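Side-chain contacts in aminoacyltransferase FemA (Staphylococcus aureus, PDB 1LRZ), which adds glycines 2 and 3 of the pentaglycine bridge of staphylococcal peptidoglycan, with glycyl-tRNA(Gly) as the donor: residues N117-I122 and F382-N387; A344-M349 and Y361-V366. All blocks are in the same frame, centred on the assembly; numbering follows the deposited sequence.

Interaction 1. Residues N117-I122 and F382-N387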
ATOM      1  N   ASN A 117      15.386   7.171   7.373  1.00 15.69           N
ATOM      2  CA  ASN A 117      14.242   7.878   7.950  1.00 14.94           C
ATOM      3  C   ASN A 117      13.696   8.698   6.786  1.00 15.93           C
ATOM      4  O   ASN A 117      14.287   8.707   5.699  1.00 14.23           O
ATOM      5  CB  ASN A 117      14.633   8.792   9.130  1.00 19.14           C
ATOM      6  CG  ASN A 117      15.688   9.843   8.765  1.00 18.10           C
ATOM      7  OD1 ASN A 117      15.748  10.336   7.640  1.00 19.58           O
ATOM      8  ND2 ASN A 117      16.503  10.209   9.749  1.00 18.88           N
ATOM      9  N   HIS A 118      12.579   9.387   6.984  1.00 15.25           N
ATOM     10  CA  HIS A 118      12.000  10.161   5.896  1.00 15.91           C
ATOM     11  C   HIS A 118      12.698  11.471   5.573  1.00 20.37           C
ATOM     12  O   HIS A 118      12.168  12.277   4.808  1.00 21.23           O
ATOM     13  CB  HIS A 118      10.516  10.406   6.151  1.00 13.07           C
ATOM     14  CG  HIS A 118       9.681   9.166   6.042  1.00 17.90           C
ATOM     15  ND1 HIS A 118       9.883   8.064   6.846  1.00 15.74           N
ATOM     16  CD2 HIS A 118       8.621   8.866   5.251  1.00 17.77           C
ATOM     17  CE1 HIS A 118       8.979   7.141   6.563  1.00 17.24           C
ATOM     18  NE2 HIS A 118       8.200   7.603   5.598  1.00 17.67           N
ATOM     19  N   ASP A 119      13.877  11.680   6.156  1.00 21.24           N
ATOM     20  CA  ASP A 119      14.669  12.873   5.888  1.00 24.25           C
ATOM     21  C   ASP A 119      15.812  12.443   4.974  1.00 26.37           C
ATOM     22  O   ASP A 119      16.680  13.242   4.633  1.00 26.23           O
ATOM     23  CB  ASP A 119      15.245  13.448   7.184  1.00 29.09           C
ATOM     24  CG  ASP A 119      14.191  14.137   8.048  1.00 33.57           C
ATOM     25  OD1 ASP A 119      14.484  14.392   9.231  1.00 42.61           O
ATOM     26  OD2 ASP A 119      13.083  14.441   7.559  1.00 36.10           O
ATOM     27  N   GLY A 120      15.818  11.168   4.594  1.00 23.65           N
ATOM     28  CA  GLY A 120      16.863  10.673   3.714  1.00 22.77           C
ATOM     29  C   GLY A 120      18.163  10.257   4.384  1.00 23.61           C
ATOM     30  O   GLY A 120      19.170  10.052   3.706  1.00 23.99           O
ATOM     31  N   GLU A 121      18.151  10.124   5.706  1.00 21.44           N
ATOM     32  CA  GLU A 121      19.346   9.712   6.434  1.00 22.03           C
ATOM     33  C   GLU A 121      19.348   8.202   6.670  1.00 22.79           C
ATOM     34  O   GLU A 121      18.353   7.634   7.139  1.00 25.95           O
ATOM     35  CB  GLU A 121      19.411  10.431   7.782  1.00 24.35           C
ATOM     36  CG  GLU A 121      19.389  11.941   7.650  1.00 30.51           C
ATOM     37  CD  GLU A 121      19.390  12.649   8.994  1.00 34.44           C
ATOM     38  OE1 GLU A 121      20.201  13.583   9.161  1.00 39.24           O
ATOM     39  OE2 GLU A 121      18.584  12.277   9.876  1.00 30.83           O
ATOM     40  N   ILE A 122      20.460   7.547   6.354  1.00 18.57           N
ATOM     41  CA  ILE A 122      20.550   6.108   6.564  1.00 18.23           C
ATOM     42  C   ILE A 122      20.523   5.809   8.065  1.00 19.68           C
ATOM     43  O   ILE A 122      21.289   6.387   8.839  1.00 19.84           O
ATOM     44  CB  ILE A 122      21.842   5.534   5.958  1.00 17.90           C
ATOM     45  CG1 ILE A 122      21.796   5.664   4.429  1.00 18.31           C
ATOM     46  CG2 ILE A 122      22.031   4.079   6.407  1.00 15.58           C
ATOM     47  CD1 ILE A 122      23.119   5.334   3.737  1.00 20.39           C
ATOM     48  N   PHE A 382       3.528  13.198   4.695  1.00 17.78           N
ATOM     49  CA  PHE A 382       2.312  12.553   5.170  1.00 19.78           C
ATOM     50  C   PHE A 382       2.654  11.165   5.730  1.00 18.37           C
ATOM     51  O   PHE A 382       2.270  10.825   6.852  1.00 17.38           O
ATOM     52  CB  PHE A 382       1.310  12.484   4.014  1.00 23.37           C
ATOM     53  CG  PHE A 382       0.059  11.699   4.308  1.00 26.77           C
ATOM     54  CD1 PHE A 382      -0.035  10.353   3.949  1.00 28.43           C
ATOM     55  CD2 PHE A 382      -1.056  12.321   4.869  1.00 26.44           C
ATOM     56  CE1 PHE A 382      -1.228   9.634   4.139  1.00 27.49           C
ATOM     57  CE2 PHE A 382      -2.253  11.614   5.067  1.00 29.35           C
ATOM     58  CZ  PHE A 382      -2.339  10.273   4.700  1.00 27.76           C
ATOM     59  N   LYS A 383       3.408  10.384   4.966  1.00 18.56           N
ATOM     60  CA  LYS A 383       3.798   9.045   5.397  1.00 15.62           C
ATOM     61  C   LYS A 383       4.667   9.121   6.656  1.00 18.56           C
ATOM     62  O   LYS A 383       4.499   8.335   7.599  1.00 17.90           O
ATOM     63  CB  LYS A 383       4.518   8.340   4.243  1.00 16.59           C
ATOM     64  CG  LYS A 383       3.574   8.134   3.049  1.00 12.29           C
ATOM     65  CD  LYS A 383       4.217   7.464   1.846  1.00 18.18           C
ATOM     66  CE  LYS A 383       3.158   7.315   0.740  1.00 18.24           C
ATOM     67  NZ  LYS A 383       3.621   6.586  -0.471  1.00 25.14           N
ATOM     68  N   LYS A 384       5.570  10.097   6.678  1.00 16.84           N
ATOM     69  CA  LYS A 384       6.455  10.319   7.818  1.00 16.73           C
ATOM     70  C   LYS A 384       5.651  10.509   9.106  1.00 16.94           C
ATOM     71  O   LYS A 384       6.019   9.988  10.169  1.00 15.76           O
ATOM     72  CB  LYS A 384       7.317  11.563   7.557  1.00 18.32           C
ATOM     73  CG  LYS A 384       8.296  11.899   8.666  1.00 16.35           C
ATOM     74  CD  LYS A 384       9.025  13.185   8.344  1.00 20.05           C
ATOM     75  CE  LYS A 384       9.889  13.638   9.513  1.00 21.65           C
ATOM     76  NZ  LYS A 384      10.644  14.874   9.153  1.00 31.44           N
ATOM     77  N   GLY A 385       4.545  11.241   8.991  1.00 14.21           N
ATOM     78  CA  GLY A 385       3.696  11.522  10.134  1.00 14.67           C
ATOM     79  C   GLY A 385       3.077  10.312  10.818  1.00 19.68           C
ATOM     80  O   GLY A 385       2.623  10.426  11.962  1.00 15.68           O
ATOM     81  N   TYR A 386       3.055   9.162  10.136  1.00 14.53           N
ATOM     82  CA  TYR A 386       2.494   7.933  10.696  1.00 14.71           C
ATOM     83  C   TYR A 386       3.542   7.109  11.448  1.00 16.20           C
ATOM     84  O   TYR A 386       3.249   6.017  11.943  1.00 17.76           O
ATOM     85  CB  TYR A 386       1.881   7.071   9.578  1.00 14.08           C
ATOM     86  CG  TYR A 386       0.499   7.513   9.152  1.00 15.72           C
ATOM     87  CD1 TYR A 386      -0.641   7.065   9.821  1.00 13.05           C
ATOM     88  CD2 TYR A 386       0.332   8.402   8.090  1.00 17.16           C
ATOM     89  CE1 TYR A 386      -1.921   7.496   9.433  1.00 16.32           C
ATOM     90  CE2 TYR A 386      -0.936   8.842   7.701  1.00 13.89           C
ATOM     91  CZ  TYR A 386      -2.057   8.387   8.370  1.00 18.16           C
ATOM     92  OH  TYR A 386      -3.314   8.822   7.964  1.00 19.00           O
ATOM     93  N   ASN A 387       4.757   7.640  11.522  1.00 14.51           N
ATOM     94  CA  ASN A 387       5.879   6.982  12.187  1.00 15.89           C
ATOM     95  C   ASN A 387       6.412   5.817  11.367  1.00 14.83           C
ATOM     96  O   ASN A 387       6.958   4.876  11.920  1.00 18.13           O
ATOM     97  CB  ASN A 387       5.503   6.455  13.588  1.00 14.18           C
ATOM     98  CG  ASN A 387       6.733   6.182  14.449  1.00 16.12           C
ATOM     99  OD1 ASN A 387       6.776   5.227  15.222  1.00 22.94           O
ATOM    100  ND2 ASN A 387       7.737   7.030  14.319  1.00 13.65           N
TER

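Interaction 2. Residues A344-M349 and Y361-V366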
ATOM      1  N   ALA A 344      -9.214   8.765   6.990  1.00 14.38           N
ATOM      2  CA  ALA A 344     -10.225   7.727   7.233  1.00 15.78           C
ATOM      3  C   ALA A 344      -9.837   6.467   6.468  1.00 16.71           C
ATOM      4  O   ALA A 344      -9.879   5.360   7.012  1.00 16.52           O
ATOM      5  CB  ALA A 344     -11.615   8.217   6.779  1.00 15.69           C
ATOM      6  N   VAL A 345      -9.452   6.636   5.203  1.00 17.16           N
ATOM      7  CA  VAL A 345      -9.035   5.502   4.381  1.00 16.20           C
ATOM      8  C   VAL A 345      -7.826   4.787   5.005  1.00 17.52           C
ATOM      9  O   VAL A 345      -7.833   3.566   5.157  1.00 18.24           O
ATOM     10  CB  VAL A 345      -8.667   5.953   2.944  1.00 17.01           C
ATOM     11  CG1 VAL A 345      -8.021   4.785   2.173  1.00 13.31           C
ATOM     12  CG2 VAL A 345      -9.930   6.410   2.205  1.00 15.45           C
ATOM     13  N   GLN A 346      -6.794   5.544   5.370  1.00 16.69           N
ATOM     14  CA  GLN A 346      -5.606   4.940   5.965  1.00 16.68           C
ATOM     15  C   GLN A 346      -5.947   4.254   7.292  1.00 17.98           C
ATOM     16  O   GLN A 346      -5.489   3.137   7.556  1.00 14.68           O
ATOM     17  CB  GLN A 346      -4.513   5.993   6.208  1.00 14.69           C
ATOM     18  CG  GLN A 346      -3.896   6.626   4.932  1.00 14.58           C
ATOM     19  CD  GLN A 346      -3.355   5.581   3.970  1.00 18.10           C
ATOM     20  OE1 GLN A 346      -2.672   4.633   4.373  1.00 18.44           O
ATOM     21  NE2 GLN A 346      -3.641   5.760   2.690  1.00 20.95           N
ATOM     22  N   TRP A 347      -6.754   4.907   8.126  1.00 14.28           N
ATOM     23  CA  TRP A 347      -7.082   4.314   9.418  1.00 18.32           C
ATOM     24  C   TRP A 347      -7.833   2.994   9.275  1.00 18.57           C
ATOM     25  O   TRP A 347      -7.619   2.061  10.054  1.00 16.99           O
ATOM     26  CB  TRP A 347      -7.897   5.287  10.269  1.00 17.95           C
ATOM     27  CG  TRP A 347      -8.034   4.850  11.701  1.00 21.96           C
ATOM     28  CD1 TRP A 347      -9.197   4.691  12.401  1.00 23.83           C
ATOM     29  CD2 TRP A 347      -6.969   4.547  12.619  1.00 20.95           C
ATOM     30  NE1 TRP A 347      -8.925   4.305  13.690  1.00 23.59           N
ATOM     31  CE2 TRP A 347      -7.572   4.203  13.851  1.00 25.00           C
ATOM     32  CE3 TRP A 347      -5.574   4.516  12.513  1.00 22.80           C
ATOM     33  CZ2 TRP A 347      -6.817   3.855  14.981  1.00 25.40           C
ATOM     34  CZ3 TRP A 347      -4.825   4.169  13.635  1.00 23.15           C
ATOM     35  CH2 TRP A 347      -5.452   3.835  14.852  1.00 25.79           C
ATOM     36  N   GLU A 348      -8.716   2.915   8.282  1.00 18.70           N
ATOM     37  CA  GLU A 348      -9.478   1.687   8.063  1.00 17.70           C
ATOM     38  C   GLU A 348      -8.545   0.517   7.747  1.00 16.98           C
ATOM     39  O   GLU A 348      -8.691  -0.568   8.302  1.00 12.96           O
ATOM     40  CB  GLU A 348     -10.474   1.870   6.904  1.00 19.70           C
ATOM     41  CG  GLU A 348     -11.216   0.590   6.458  1.00 22.16           C
ATOM     42  CD  GLU A 348     -12.343   0.183   7.404  1.00 28.14           C
ATOM     43  OE1 GLU A 348     -13.118   1.069   7.829  1.00 26.66           O
ATOM     44  OE2 GLU A 348     -12.470  -1.026   7.714  1.00 26.30           O
ATOM     45  N   MET A 349      -7.580   0.743   6.866  1.00 16.02           N
ATOM     46  CA  MET A 349      -6.688  -0.336   6.468  1.00 16.04           C
ATOM     47  C   MET A 349      -5.593  -0.669   7.480  1.00 15.91           C
ATOM     48  O   MET A 349      -5.157  -1.815   7.568  1.00 15.87           O
ATOM     49  CB  MET A 349      -6.132  -0.042   5.076  1.00 13.22           C
ATOM     50  CG  MET A 349      -7.261   0.042   4.006  1.00 15.39           C
ATOM     51  SD  MET A 349      -8.437  -1.383   3.986  1.00  3.96           S
ATOM     52  CE  MET A 349      -7.340  -2.650   3.786  1.00 14.00           C
ATOM     53  N   TYR A 361       2.462  -2.646   7.502  1.00 13.26           N
ATOM     54  CA  TYR A 361       1.598  -1.775   6.724  1.00 14.76           C
ATOM     55  C   TYR A 361       2.522  -0.968   5.813  1.00 14.67           C
ATOM     56  O   TYR A 361       3.285  -0.116   6.268  1.00 13.21           O
ATOM     57  CB  TYR A 361       0.809  -0.853   7.653  1.00 14.34           C
ATOM     58  CG  TYR A 361      -0.256  -0.051   6.944  1.00 15.80           C
ATOM     59  CD1 TYR A 361      -1.507  -0.605   6.663  1.00 14.61           C
ATOM     60  CD2 TYR A 361      -0.011   1.265   6.549  1.00 15.00           C
ATOM     61  CE1 TYR A 361      -2.487   0.135   6.006  1.00 14.19           C
ATOM     62  CE2 TYR A 361      -0.979   2.013   5.889  1.00 15.03           C
ATOM     63  CZ  TYR A 361      -2.214   1.444   5.623  1.00 17.92           C
ATOM     64  OH  TYR A 361      -3.160   2.195   4.971  1.00 18.20           O
ATOM     65  N   ASN A 362       2.441  -1.251   4.521  1.00 13.52           N
ATOM     66  CA  ASN A 362       3.305  -0.632   3.533  1.00 13.37           C
ATOM     67  C   ASN A 362       2.677   0.558   2.797  1.00 14.00           C
ATOM     68  O   ASN A 362       1.817   0.360   1.939  1.00 13.06           O
ATOM     69  CB  ASN A 362       3.706  -1.714   2.522  1.00 13.60           C
ATOM     70  CG  ASN A 362       5.008  -1.408   1.821  1.00 16.95           C
ATOM     71  OD1 ASN A 362       5.386  -0.250   1.687  1.00 15.18           O
ATOM     72  ND2 ASN A 362       5.697  -2.456   1.351  1.00  9.80           N
ATOM     73  N   PHE A 363       3.110   1.779   3.127  1.00 13.68           N
ATOM     74  CA  PHE A 363       2.605   2.981   2.454  1.00 15.10           C
ATOM     75  C   PHE A 363       3.160   2.977   1.029  1.00 15.33           C
ATOM     76  O   PHE A 363       2.819   3.818   0.193  1.00 13.95           O
ATOM     77  CB  PHE A 363       3.047   4.258   3.188  1.00  9.69           C
ATOM     78  CG  PHE A 363       2.247   4.546   4.426  1.00 15.97           C
ATOM     79  CD1 PHE A 363       2.751   4.241   5.690  1.00 12.37           C
ATOM     80  CD2 PHE A 363       0.974   5.118   4.327  1.00 15.56           C
ATOM     81  CE1 PHE A 363       1.994   4.499   6.846  1.00 16.03           C
ATOM     82  CE2 PHE A 363       0.209   5.382   5.483  1.00 18.30           C
ATOM     83  CZ  PHE A 363       0.718   5.074   6.739  1.00 12.85           C
ATOM     84  N   TYR A 364       4.032   2.007   0.785  1.00 15.59           N
ATOM     85  CA  TYR A 364       4.664   1.782  -0.506  1.00 15.67           C
ATOM     86  C   TYR A 364       5.636   2.847  -1.043  1.00 17.07           C
ATOM     87  O   TYR A 364       6.347   3.501  -0.284  1.00 16.07           O
ATOM     88  CB  TYR A 364       3.594   1.441  -1.566  1.00 15.90           C
ATOM     89  CG  TYR A 364       4.006   0.306  -2.499  1.00 19.67           C
ATOM     90  CD1 TYR A 364       4.530  -0.891  -1.981  1.00 19.88           C
ATOM     91  CD2 TYR A 364       3.867   0.417  -3.883  1.00 20.15           C
ATOM     92  CE1 TYR A 364       4.901  -1.936  -2.812  1.00 19.24           C
ATOM     93  CE2 TYR A 364       4.244  -0.636  -4.735  1.00 19.27           C
ATOM     94  CZ  TYR A 364       4.758  -1.807  -4.188  1.00 21.90           C
ATOM     95  OH  TYR A 364       5.130  -2.855  -5.001  1.00 20.51           O
ATOM     96  N   GLY A 365       5.650   3.003  -2.361  1.00 16.23           N
ATOM     97  CA  GLY A 365       6.601   3.876  -3.023  1.00 18.11           C
ATOM     98  C   GLY A 365       6.877   5.332  -2.708  1.00 17.16           C
ATOM     99  O   GLY A 365       5.956   6.127  -2.558  1.00 20.09           O
ATOM    100  N   VAL A 366       8.164   5.664  -2.577  1.00 15.82           N
ATOM    101  CA  VAL A 366       8.595   7.057  -2.409  1.00 16.72           C
ATOM    102  C   VAL A 366       9.774   7.173  -3.381  1.00 19.12           C
ATOM    103  O   VAL A 366      10.465   6.178  -3.647  1.00 17.02           O
ATOM    104  CB  VAL A 366       9.028   7.424  -0.947  1.00 18.17           C
ATOM    105  CG1 VAL A 366       7.858   7.185   0.016  1.00 14.97           C
ATOM    106  CG2 VAL A 366      10.258   6.637  -0.529  1.00 15.12           C
TER

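Interaction 1. Residues N117-I122 and F382-N387
Asp119 and Lys384 meet in a salt bridge, with Lys384 NZ 2.9 Å from Asp119 OD2. It ties the turn of a beta hairpin, between strands 112-116 and 122-125, to the C-terminal end of helix 377-384. The ammonium nitrogen approaches OD2 from the syn side, 19° out of the carboxylate plane, and both residues are exposed, so the bridge lies at the outer margin of the contact. Lys384 reaches it because CG is anti to its backbone N (chi1 -179°) and the chain beyond stays extended.

On the way out, this chain passes His118 in the opposite direction, with Lys384 CG 3.7 Å from His118 CB. The root of the same lysine makes a CH-pi contact: Lys384 CA stands 3.8 Å from the centroid of the imidazole of His118, 17° off the ring normal, and therefore over its face. The far nitrogen, His118 NE2, is hydrogen-bonded to Ser159 OG on strand 157-162, which anchors the buried ring while the helix end packs on it. Just beyond, the helix closes in a Schellman motif at Asn387, whose phi is positive.

The loop that presents His118 and Asp119 is braced from within. Asn117 OD1 accepts from Asp119 N at 2.7 Å, an Asx turn, and also from Glu121 N at 3.1 Å, the two donors lying on opposite faces of its amide plane. The remaining end of that amide is held too: Asn117 ND2 donates to the anti lone pair of Glu121 OE2 at 2.9 Å, with the acceptor nearly in the amide plane.

Interaction 2. Residues A344-M349 and Y361-V366
Tyr361 reaches from strand 360-365 to Gln346 and Met349 of helix 341-355, within a beta-alpha-beta crossover that starts at strand 325-332. The two local axes run roughly antiparallel and pass 10.9 Å apart, a gap that the tyrosine side chain spans. Its CB points toward the helix, and CG, anti to the backbone N (chi1 -172°), carries the ring on across. Tyr361 CD1 lies 4.0 Å from the carbonyl oxygen Met349 O. Tyr361 CE1 comes closer, 3.5 Å from Met349 C, and also touches the side chain, with Met349 CB 3.8 Å away at the ring edge. On the other flank, Tyr361 CE2 sits 3.5 Å above the plane of the Phe363 ring, displaced toward its rim. At the tip, Tyr361 OH donates to Gln346 OE1 at 2.6 Å.

The amide of Gln346 stands almost upright to the phenol ring, their planes 78° apart, and the hydroxyl reaches OE1 from above the carbonyl plane, 45° out of it. Gln346 OE1 also lies 3.2 Å from Phe363 CE2. All four residues are buried, so the short bond pairs a phenol hydroxyl with an amide oxygen away from solvent, and both polar atoms are satisfied across the helix-strand gap.

Following the chain from the N terminus, residues 117-122 come first, in the hairpin near one edge of the nine-stranded sheet. The chain then adds strand 157-162, the paired long helices 245-272 and 277-307, and strands 310-320 and 325-332 before helix 341-355. Interaction 2 closes a short loop there, with 11 residues between its segments, and lies nested inside the loop of 259 residues closed by interaction 1 at 382-387. Nothing crosses. Their centres are 14 Å apart and they touch directly: Lys383 NZ probably hydrogen-bonds to Phe363 O at 3.0 Å, and the Tyr386 and Phe363 rings meet. Helix 377-384 thus links the hairpin with the crossover unit.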